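Halorhodopsin (Halobacterium salinarum, PDB 2JAG) is a retinal-binding membrane protein of the bacteriorhodopsin-like family that probably uses light to pump chloride into the cell. Local coordinates at residues 142-147 with 170-175; 121-126 with 194-199; 132-137 with 181-186. The protein carries 2 engineered substitutions. All coordinates share one frame; numbering follows the deposited sequence.

Contact 1: 142-147 with 170-175; sequences IGMCVT and AFFVVV. With RET (retinal), chain F.
Phe171 lays the face of its ring on the backbone of Gly143, with Gly143 CA 4.0 Å from the ring centroid and only 12° off the ring normal, a CH-pi contact. Glycine suits this place because, lacking a side chain, it leaves its CA bare for the phenyl group to settle on. At the rim of the same ring, near its plane, stands Thr147 OG1. That hydroxyl is turned back to its own helix, since with chi1 at 51° it sits between the backbone N and the carbonyl carbon and donates to Gly143 O over 2.8 Å. Gly143 O thus takes two bonds, from Thr147 OG1 and Thr147 N, arriving from opposite faces of its carbonyl plane.

Met144 and Phe172 lie side by side, pointing the same way, and both touch the retinal, forming part of the wall of its pocket. The thioether Met144 SD is 3.6 Å from Phe172 CB and sits obliquely to the ring, a Met-aromatic contact. Because the methionine chain bends at its last torsion (chi3 77°), Met144 CE comes within 3.7 Å of retinal C9, while the methyl C19 of the polyene lies over one face of the Phe172 ring. The flexible thioether can adapt its shape to the chromophore, while the rigid ring offers it a flat face.

The two segments run nearly antiparallel, their axes 8.4 Å apart at closest approach. Phe172 also packs on Trp207 and Leu208 of helix 193-216, Cys145 on helix 106-126, and Phe171 meets Met68 of the second subunit.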
loop_
_atom_site.group_PDB
_atom_site.type_symbol
_atom_site.label_atom_id
_atom_site.label_comp_id
_atom_site.label_asym_id
_atom_site.label_seq_id
_atom_site.Cartn_x
_atom_site.Cartn_y
_atom_site.Cartn_z
ATOM N N ILE A 142 4.864 -2.279 7.659
ATOM C CA ILE A 142 3.453 -2.275 7.285
ATOM C C ILE A 142 2.749 -3.458 7.958
ATOM O O ILE A 142 1.639 -3.325 8.456
ATOM C CB ILE A 142 3.277 -2.357 5.746
ATOM C CG1 ILE A 142 3.725 -1.033 5.108
ATOM C CG2 ILE A 142 1.819 -2.652 5.396
ATOM C CD1 ILE A 142 3.804 -1.066 3.598
ATOM N N GLY A 143 3.408 -4.609 7.981
ATOM C CA GLY A 143 2.825 -5.780 8.618
ATOM C C GLY A 143 2.607 -5.535 10.104
ATOM O O GLY A 143 1.599 -5.961 10.674
ATOM N N MET A 144 3.550 -4.839 10.733
ATOM C CA MET A 144 3.442 -4.527 12.158
ATOM C C MET A 144 2.199 -3.677 12.426
ATOM O O MET A 144 1.439 -3.943 13.362
ATOM C CB MET A 144 4.698 -3.772 12.640
ATOM C CG MET A 144 4.638 -3.285 14.106
ATOM S SD MET A 144 6.075 -2.242 14.574
ATOM C CE MET A 144 5.633 -0.693 13.789
ATOM N N CYS A 145 1.990 -2.659 11.595
ATOM C CA CYS A 145 0.851 -1.756 11.754
ATOM C C CYS A 145 -0.500 -2.411 11.493
ATOM O O CYS A 145 -1.457 -2.175 12.229
ATOM C CB CYS A 145 1.008 -0.532 10.833
ATOM S SG CYS A 145 2.403 0.568 11.263
ATOM N N VAL A 146 -0.589 -3.224 10.445
ATOM C CA VAL A 146 -1.859 -3.869 10.128
ATOM C C VAL A 146 -2.245 -4.979 11.107
ATOM O O VAL A 146 -3.428 -5.182 11.366
ATOM C CB VAL A 146 -1.874 -4.426 8.682
ATOM C CG1 VAL A 146 -1.628 -3.291 7.697
ATOM C CG2 VAL A 146 -0.831 -5.522 8.515
ATOM N N THR A 147 -1.266 -5.693 11.661
ATOM C CA THR A 147 -1.606 -6.743 12.618
ATOM C C THR A 147 -1.971 -6.090 13.950
ATOM O O THR A 147 -2.720 -6.652 14.749
ATOM C CB THR A 147 -0.460 -7.792 12.792
ATOM O OG1 THR A 147 0.788 -7.138 13.059
ATOM C CG2 THR A 147 -0.331 -8.639 11.521
ATOM N N ALA A 170 6.648 -9.465 16.447
ATOM C CA ALA A 170 7.618 -10.161 15.607
ATOM C C ALA A 170 8.051 -9.290 14.426
ATOM O O ALA A 170 9.240 -9.236 14.093
ATOM C CB ALA A 170 7.028 -11.475 15.105
ATOM N N PHE A 171 7.093 -8.624 13.780
ATOM C CA PHE A 171 7.421 -7.739 12.658
ATOM C C PHE A 171 8.286 -6.590 13.191
ATOM O O PHE A 171 9.233 -6.151 12.536
ATOM C CB PHE A 171 6.144 -7.168 12.012
ATOM C CG PHE A 171 5.454 -8.117 11.060
ATOM C CD1 PHE A 171 6.108 -8.580 9.917
ATOM C CD2 PHE A 171 4.138 -8.516 11.285
ATOM C CE1 PHE A 171 5.455 -9.431 9.006
ATOM C CE2 PHE A 171 3.479 -9.366 10.379
ATOM C CZ PHE A 171 4.142 -9.821 9.239
ATOM N N PHE A 172 7.956 -6.103 14.384
ATOM C CA PHE A 172 8.720 -5.018 14.997
ATOM C C PHE A 172 10.191 -5.435 15.134
ATOM O O PHE A 172 11.101 -4.635 14.902
ATOM C CB PHE A 172 8.106 -4.675 16.366
ATOM C CG PHE A 172 8.748 -3.506 17.069
ATOM C CD1 PHE A 172 9.249 -2.421 16.353
ATOM C CD2 PHE A 172 8.788 -3.463 18.460
ATOM C CE1 PHE A 172 9.779 -1.305 17.012
ATOM C CE2 PHE A 172 9.315 -2.351 19.135
ATOM C CZ PHE A 172 9.810 -1.270 18.406
ATOM N N VAL A 173 10.419 -6.696 15.492
ATOM C CA VAL A 173 11.779 -7.212 15.641
ATOM C C VAL A 173 12.509 -7.218 14.296
ATOM O O VAL A 173 13.707 -6.945 14.231
ATOM C CB VAL A 173 11.753 -8.643 16.240
ATOM C CG1 VAL A 173 13.150 -9.270 16.216
ATOM C CG2 VAL A 173 11.239 -8.576 17.670
ATOM N N VAL A 174 11.786 -7.518 13.218
ATOM C CA VAL A 174 12.398 -7.524 11.894
ATOM C C VAL A 174 12.903 -6.113 11.587
ATOM O O VAL A 174 14.035 -5.938 11.141
ATOM C CB VAL A 174 11.398 -7.977 10.797
ATOM C CG1 VAL A 174 12.025 -7.820 9.418
ATOM C CG2 VAL A 174 11.015 -9.439 11.019
ATOM N N VAL A 175 12.066 -5.112 11.848
ATOM C CA VAL A 175 12.439 -3.718 11.619
ATOM C C VAL A 175 13.671 -3.319 12.442
ATOM O O VAL A 175 14.621 -2.724 11.918
ATOM C CB VAL A 175 11.281 -2.761 11.989
ATOM C CG1 VAL A 175 11.744 -1.311 11.875
ATOM C CG2 VAL A 175 10.079 -3.010 11.073
HETATM C C1 RET F . 1.131 -1.838 18.335
HETATM C C2 RET F . 0.305 -3.040 19.062
HETATM C C3 RET F . 0.891 -4.491 18.809
HETATM C C4 RET F . 2.425 -4.595 19.264
HETATM C C5 RET F . 3.357 -3.486 18.526
HETATM C C6 RET F . 2.811 -2.114 18.188
HETATM C C7 RET F . 3.826 -1.079 17.689
HETATM C C8 RET F . 3.678 0.163 17.145
HETATM C C9 RET F . 4.754 1.139 16.904
HETATM C C10 RET F . 4.275 2.357 16.359
HETATM C C11 RET F . 5.090 3.505 16.161
HETATM C C12 RET F . 4.661 4.725 15.586
HETATM C C13 RET F . 5.592 5.920 15.485
HETATM C C14 RET F . 5.189 7.154 15.012
HETATM C C15 RET F . 4.034 7.620 14.376
HETATM C C16 RET F . 0.494 -1.657 16.963
HETATM C C17 RET F . 0.802 -0.608 19.229
HETATM C C18 RET F . 4.795 -3.981 18.199
HETATM C C19 RET F . 6.291 0.829 17.230
HETATM C C20 RET F . 6.857 5.992 16.136
#

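Contact 2: 121-126 with 194-199; sequences LALGLL and EIFDTL
Within the bundle of membrane-spanning helices that defines the bacteriorhodopsin-like fold, the last turns of helix 106-126 meet the first turns of helix 193-216, nearly antiparallel and with the axes of the two segments 10.8 Å apart at closest approach. Leu123, Leu126 and Leu199 fill this gap with their branch ends. Leu199 CD1 touches two methyl groups of the facing helix, 3.7 Å from Leu126 CD2 and 3.8 Å from Leu123 CD2. Its side chain crosses that of Leu126 at about a right angle, the two meeting by their methyl groups.

The same Leu126 CD2 also touches Ile195 CG2 at 3.8 Å. The beta-branch of Ile195 puts CG2 between its backbone N and carbonyl carbon, while CG1 extends away from the N (chi1 178°); both carbons reach Leu126 CD2, and the branch thereby offers two carbons to one methyl. On the Leu123 side, CD2 approaches the Phe196 ring obliquely, 4.0 Å from Phe196 CD1. Trp183 of helix 182-189 packs against both Leu123 and Phe196, and Leu249 of helix 227-255 against Leu126 and Leu199, so further helices complete the layer.

Polar groups lie at its margins: Leu126 O accepts a bond from Thr192 OG1, and Glu194 OE2 is bonded to Trp252 NE1. Across the helices themselves the meeting is purely apolar, made by the methyl groups of branched side chains and one aromatic ring. Such contacts are weakly directional, and their cohesion comes from close fit and the burial of hydrocarbon, with 237 Å² hidden between the two segments.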
loop_
_atom_site.group_PDB
_atom_site.type_symbol
_atom_site.label_atom_id
_atom_site.label_comp_id
_atom_site.label_asym_id
_atom_site.label_seq_id
_atom_site.Cartn_x
_atom_site.Cartn_y
_atom_site.Cartn_z
ATOM N N LEU A 121 12.205 5.862 5.651
ATOM C CA LEU A 121 12.812 6.290 4.393
ATOM C C LEU A 121 13.843 7.370 4.721
ATOM O O LEU A 121 14.962 7.358 4.200
ATOM C CB LEU A 121 11.752 6.857 3.439
ATOM C CG LEU A 121 12.279 7.492 2.142
ATOM C CD1 LEU A 121 13.094 6.478 1.340
ATOM C CD2 LEU A 121 11.111 8.004 1.321
ATOM N N ALA A 122 13.463 8.297 5.598
ATOM C CA ALA A 122 14.356 9.381 5.989
ATOM C C ALA A 122 15.662 8.815 6.524
ATOM O O ALA A 122 16.749 9.240 6.110
ATOM C CB ALA A 122 13.694 10.258 7.047
ATOM N N LEU A 123 15.551 7.858 7.445
ATOM C CA LEU A 123 16.717 7.208 8.039
ATOM C C LEU A 123 17.486 6.397 7.012
ATOM O O LEU A 123 18.711 6.373 7.028
ATOM C CB LEU A 123 16.297 6.271 9.175
ATOM C CG LEU A 123 16.213 6.809 10.601
ATOM C CD1 LEU A 123 15.725 5.691 11.527
ATOM C CD2 LEU A 123 17.582 7.304 11.050
ATOM N N GLY A 124 16.757 5.714 6.134
ATOM C CA GLY A 124 17.389 4.899 5.111
ATOM C C GLY A 124 18.259 5.707 4.163
ATOM O O GLY A 124 19.327 5.252 3.750
ATOM N N LEU A 125 17.797 6.904 3.811
ATOM C CA LEU A 125 18.549 7.786 2.920
ATOM C C LEU A 125 19.777 8.315 3.644
ATOM O O LEU A 125 20.892 8.269 3.119
ATOM C CB LEU A 125 17.680 8.962 2.475
ATOM C CG LEU A 125 16.610 8.698 1.417
ATOM C CD1 LEU A 125 15.789 9.957 1.210
ATOM C CD2 LEU A 125 17.271 8.277 0.109
ATOM N N LEU A 126 19.565 8.822 4.854
ATOM C CA LEU A 126 20.654 9.349 5.662
ATOM C C LEU A 126 21.769 8.315 5.772
ATOM O O LEU A 126 22.949 8.640 5.645
ATOM C CB LEU A 126 20.151 9.697 7.068
ATOM C CG LEU A 126 21.187 10.237 8.060
ATOM C CD1 LEU A 126 21.733 11.570 7.563
ATOM C CD2 LEU A 126 20.542 10.415 9.427
ATOM N N GLU A 194 27.597 9.013 13.261
ATOM C CA GLU A 194 27.355 9.796 14.472
ATOM C C GLU A 194 25.881 10.144 14.644
ATOM O O GLU A 194 25.291 9.890 15.700
ATOM C CB GLU A 194 28.188 11.087 14.461
ATOM C CG GLU A 194 27.751 12.139 13.433
ATOM C CD GLU A 194 27.408 13.487 14.069
ATOM O OE1 GLU A 194 26.530 13.521 14.961
ATOM O OE2 GLU A 194 28.014 14.513 13.678
ATOM N N ILE A 195 25.288 10.724 13.607
ATOM C CA ILE A 195 23.887 11.112 13.655
ATOM C C ILE A 195 22.977 9.888 13.667
ATOM O O ILE A 195 21.940 9.892 14.336
ATOM C CB ILE A 195 23.512 12.031 12.460
ATOM C CG1 ILE A 195 22.023 12.387 12.522
ATOM C CG2 ILE A 195 23.844 11.351 11.136
ATOM C CD1 ILE A 195 21.622 13.129 13.778
ATOM N N PHE A 196 23.368 8.842 12.939
ATOM C CA PHE A 196 22.570 7.620 12.891
ATOM C C PHE A 196 22.463 6.955 14.257
ATOM O O PHE A 196 21.379 6.529 14.656
ATOM C CB PHE A 196 23.159 6.602 11.910
ATOM C CG PHE A 196 22.303 5.376 11.734
ATOM C CD1 PHE A 196 21.115 5.439 11.010
ATOM C CD2 PHE A 196 22.666 4.163 12.316
ATOM C CE1 PHE A 196 20.301 4.308 10.867
ATOM C CE2 PHE A 196 21.857 3.030 12.179
ATOM C CZ PHE A 196 20.676 3.104 11.453
ATOM N N ASP A 197 23.590 6.847 14.961
ATOM C CA ASP A 197 23.607 6.224 16.282
ATOM C C ASP A 197 22.714 6.979 17.256
ATOM O O ASP A 197 22.063 6.377 18.103
ATOM C CB ASP A 197 25.031 6.164 16.847
ATOM C CG ASP A 197 25.916 5.187 16.103
ATOM O OD1 ASP A 197 25.384 4.219 15.520
ATOM O OD2 ASP A 197 27.148 5.379 16.108
ATOM N N THR A 198 22.700 8.302 17.146
ATOM C CA THR A 198 21.859 9.116 18.017
ATOM C C THR A 198 20.390 8.835 17.695
ATOM O O THR A 198 19.602 8.525 18.589
ATOM C CB THR A 198 22.146 10.622 17.821
ATOM O OG1 THR A 198 23.474 10.915 18.277
ATOM C CG2 THR A 198 21.151 11.467 18.601
ATOM N N LEU A 199 20.030 8.916 16.417
ATOM C CA LEU A 199 18.644 8.681 16.007
ATOM C C LEU A 199 18.172 7.251 16.285
ATOM O O LEU A 199 17.000 7.027 16.591
ATOM C CB LEU A 199 18.471 9.017 14.520
ATOM C CG LEU A 199 18.743 10.483 14.137
ATOM C CD1 LEU A 199 18.642 10.654 12.621
ATOM C CD2 LEU A 199 17.752 11.395 14.856
#

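Contact 3: 132-137 with 181-186; sequences GSLFTV and TDWAAS. With PLM (palmitic acid), chain D.
Ser133 OG is gripped by two side chains of helix 182-189, giving its proton to Asp182 OD2 over 2.6 Å and accepting one from Trp183 NE1 over 2.8 Å. A serine hydroxyl suits this bridging place because it can donate and accept at once. The indole N-H reaches it in the ring plane, only 2° out of it, although the N-H...O angle of 149° is somewhat bent. On the acid, OD2 receives the serine through its syn lone pair, the side of the other carboxylate oxygen. Ser133 OG stands anti to its own backbone N (chi1 -177°), which carries it out across the gap to Asp182 and Trp183. Acceptance of the serine proton by OD2 is consistent with a charged carboxylate.

The two segments, running roughly antiparallel with axes 11.7 Å apart at closest approach, join the start of helix 131-153 to the short helix 182-189 that follows helix 158-180 in this seven-helix, bacteriorhodopsin-like fold. Trp183 spans the space: beyond its polar edge the benzo ring packs obliquely against Val137 CG2, which is 3.8 Å from Trp183 CZ2, and against Leu134 CD1, 4.0 Å from Trp183 CH2. A large amphipathic ring can thus serve a hydroxyl and two aliphatic chains together. Val129, in a loop, and Ala178 of helix 158-180 also touch the indole.

On another side of helix 131-153, the Phe135 ring carries the tail of a palmitic acid over one face, offset toward the rim, with Phe135 CE2 3.5 Å from palmitic acid CF. Ser133 itself packs on Leu61 of the second subunit.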
loop_
_atom_site.group_PDB
_atom_site.type_symbol
_atom_site.label_atom_id
_atom_site.label_comp_id
_atom_site.label_asym_id
_atom_site.label_seq_id
_atom_site.Cartn_x
_atom_site.Cartn_y
_atom_site.Cartn_z
ATOM N N GLY A 132 17.228 -3.139 -1.397
ATOM C CA GLY A 132 16.546 -4.352 -0.982
ATOM C C GLY A 132 16.262 -4.382 0.507
ATOM O O GLY A 132 15.258 -4.950 0.944
ATOM N N SER A 133 17.150 -3.775 1.289
ATOM C CA SER A 133 16.989 -3.730 2.735
ATOM C C SER A 133 15.868 -2.761 3.100
ATOM O O SER A 133 15.003 -3.067 3.923
ATOM C CB SER A 133 18.297 -3.291 3.395
ATOM O OG SER A 133 18.188 -3.302 4.808
ATOM N N LEU A 134 15.885 -1.588 2.479
ATOM C CA LEU A 134 14.862 -0.585 2.735
ATOM C C LEU A 134 13.485 -1.154 2.420
ATOM O O LEU A 134 12.527 -0.938 3.160
ATOM C CB LEU A 134 15.123 0.662 1.882
ATOM C CG LEU A 134 14.115 1.812 1.959
ATOM C CD1 LEU A 134 13.919 2.253 3.400
ATOM C CD2 LEU A 134 14.617 2.971 1.113
ATOM N N PHE A 135 13.393 -1.904 1.329
ATOM C CA PHE A 135 12.124 -2.484 0.926
ATOM C C PHE A 135 11.622 -3.554 1.897
ATOM O O PHE A 135 10.427 -3.626 2.192
ATOM C CB PHE A 135 12.242 -3.085 -0.477
ATOM C CG PHE A 135 10.998 -2.937 -1.302
ATOM C CD1 PHE A 135 10.828 -3.675 -2.466
ATOM C CD2 PHE A 135 9.997 -2.042 -0.922
ATOM C CE1 PHE A 135 9.685 -3.528 -3.242
ATOM C CE2 PHE A 135 8.850 -1.884 -1.694
ATOM C CZ PHE A 135 8.691 -2.631 -2.858
ATOM N N THR A 136 12.531 -4.389 2.390
ATOM C CA THR A 136 12.155 -5.451 3.318
ATOM C C THR A 136 11.660 -4.864 4.638
ATOM O O THR A 136 10.691 -5.351 5.229
ATOM C CB THR A 136 13.353 -6.387 3.614
ATOM O OG1 THR A 136 13.808 -6.991 2.395
ATOM C CG2 THR A 136 12.944 -7.480 4.586
ATOM N N VAL A 137 12.333 -3.808 5.089
ATOM C CA VAL A 137 11.985 -3.142 6.342
ATOM C C VAL A 137 10.619 -2.465 6.285
ATOM O O VAL A 137 9.825 -2.572 7.221
ATOM C CB VAL A 137 13.066 -2.111 6.720
ATOM C CG1 VAL A 137 12.632 -1.306 7.932
ATOM C CG2 VAL A 137 14.368 -2.832 7.007
ATOM N N THR A 181 21.969 -3.775 12.593
ATOM C CA THR A 181 22.930 -4.474 11.748
ATOM C C THR A 181 23.371 -3.765 10.466
ATOM O O THR A 181 24.239 -2.891 10.502
ATOM C CB THR A 181 22.429 -5.892 11.376
ATOM O OG1 THR A 181 21.176 -5.809 10.682
ATOM C CG2 THR A 181 22.263 -6.732 12.632
ATOM N N ASP A 182 22.775 -4.130 9.335
ATOM C CA ASP A 182 23.187 -3.549 8.063
ATOM C C ASP A 182 22.980 -2.050 7.874
ATOM O O ASP A 182 23.715 -1.430 7.115
ATOM C CB ASP A 182 22.556 -4.318 6.899
ATOM C CG ASP A 182 21.079 -4.067 6.770
ATOM O OD1 ASP A 182 20.363 -4.183 7.786
ATOM O OD2 ASP A 182 20.636 -3.761 5.644
ATOM N N TRP A 183 22.001 -1.457 8.551
ATOM C CA TRP A 183 21.781 -0.018 8.407
ATOM C C TRP A 183 22.876 0.774 9.111
ATOM O O TRP A 183 23.257 1.857 8.661
ATOM C CB TRP A 183 20.402 0.378 8.949
ATOM C CG TRP A 183 19.295 0.042 7.996
ATOM C CD1 TRP A 183 19.257 -1.014 7.133
ATOM C CD2 TRP A 183 18.063 0.756 7.809
ATOM N NE1 TRP A 183 18.085 -1.003 6.421
ATOM C CE2 TRP A 183 17.331 0.071 6.815
ATOM C CE3 TRP A 183 17.508 1.905 8.384
ATOM C CZ2 TRP A 183 16.068 0.495 6.381
ATOM C CZ3 TRP A 183 16.251 2.329 7.952
ATOM C CH2 TRP A 183 15.547 1.623 6.958
ATOM N N ALA A 184 23.391 0.233 10.209
ATOM C CA ALA A 184 24.457 0.902 10.944
ATOM C C ALA A 184 25.755 0.805 10.150
ATOM O O ALA A 184 26.557 1.746 10.126
ATOM C CB ALA A 184 24.632 0.262 12.317
ATOM N N ALA A 185 25.953 -0.336 9.495
ATOM C CA ALA A 185 27.155 -0.563 8.698
ATOM C C ALA A 185 27.165 0.355 7.485
ATOM O O ALA A 185 28.222 0.815 7.054
ATOM C CB ALA A 185 27.225 -2.019 8.254
ATOM N N SER A 186 25.982 0.618 6.939
ATOM C CA SER A 186 25.854 1.490 5.780
ATOM C C SER A 186 26.125 2.943 6.160
ATOM O O SER A 186 26.743 3.686 5.398
ATOM C CB SER A 186 24.454 1.368 5.179
ATOM O OG SER A 186 24.196 0.032 4.790
HETATM C C1 PLM D . -4.559 -9.914 8.385
HETATM O O1 PLM D . -5.215 -9.837 9.438
HETATM O O2 PLM D . -3.786 -10.867 8.133
HETATM C C2 PLM D . -4.732 -8.784 7.385
HETATM C C3 PLM D . -3.458 -8.186 6.789
HETATM C C4 PLM D . -3.856 -7.087 5.815
HETATM C C5 PLM D . -2.639 -6.469 5.160
HETATM C C6 PLM D . -2.936 -6.000 3.762
HETATM C C7 PLM D . -1.685 -5.290 3.292
HETATM C C8 PLM D . -1.764 -4.773 1.873
HETATM C C9 PLM D . -0.438 -4.083 1.602
HETATM C CA PLM D . -0.280 -3.510 0.204
HETATM C CB PLM D . 1.020 -2.756 -0.045
HETATM C CC PLM D . 2.312 -3.523 0.191
HETATM C CD PLM D . 3.573 -2.725 -0.053
HETATM C CE PLM D . 4.676 -3.735 0.251
HETATM C CF PLM D . 5.999 -3.313 -0.368
HETATM C CG PLM D . 7.034 -4.370 -0.027
#

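In the fold
All three contacts pair helices running roughly antiparallel, and their touching residues are mostly buried. Contact 1 lies nearest the centre of the chain and reaches the retinal with a methionine methyl and an aromatic ring; contacts 2 and 3 lie farther out, on the same side of the chain's centre. Contacts 1 and 3 share helix 131-153, and Val175 meets Val137 where they join; both also touch the second subunit. Contacts 2 and 3 meet more extensively, as Phe196 packs on Ala184, and Leu121 on Leu134. Contact 2 is wholly aliphatic and aromatic, whereas contact 3, with its partly exposed Asp182, holds its helices by hydrogen bonds as well.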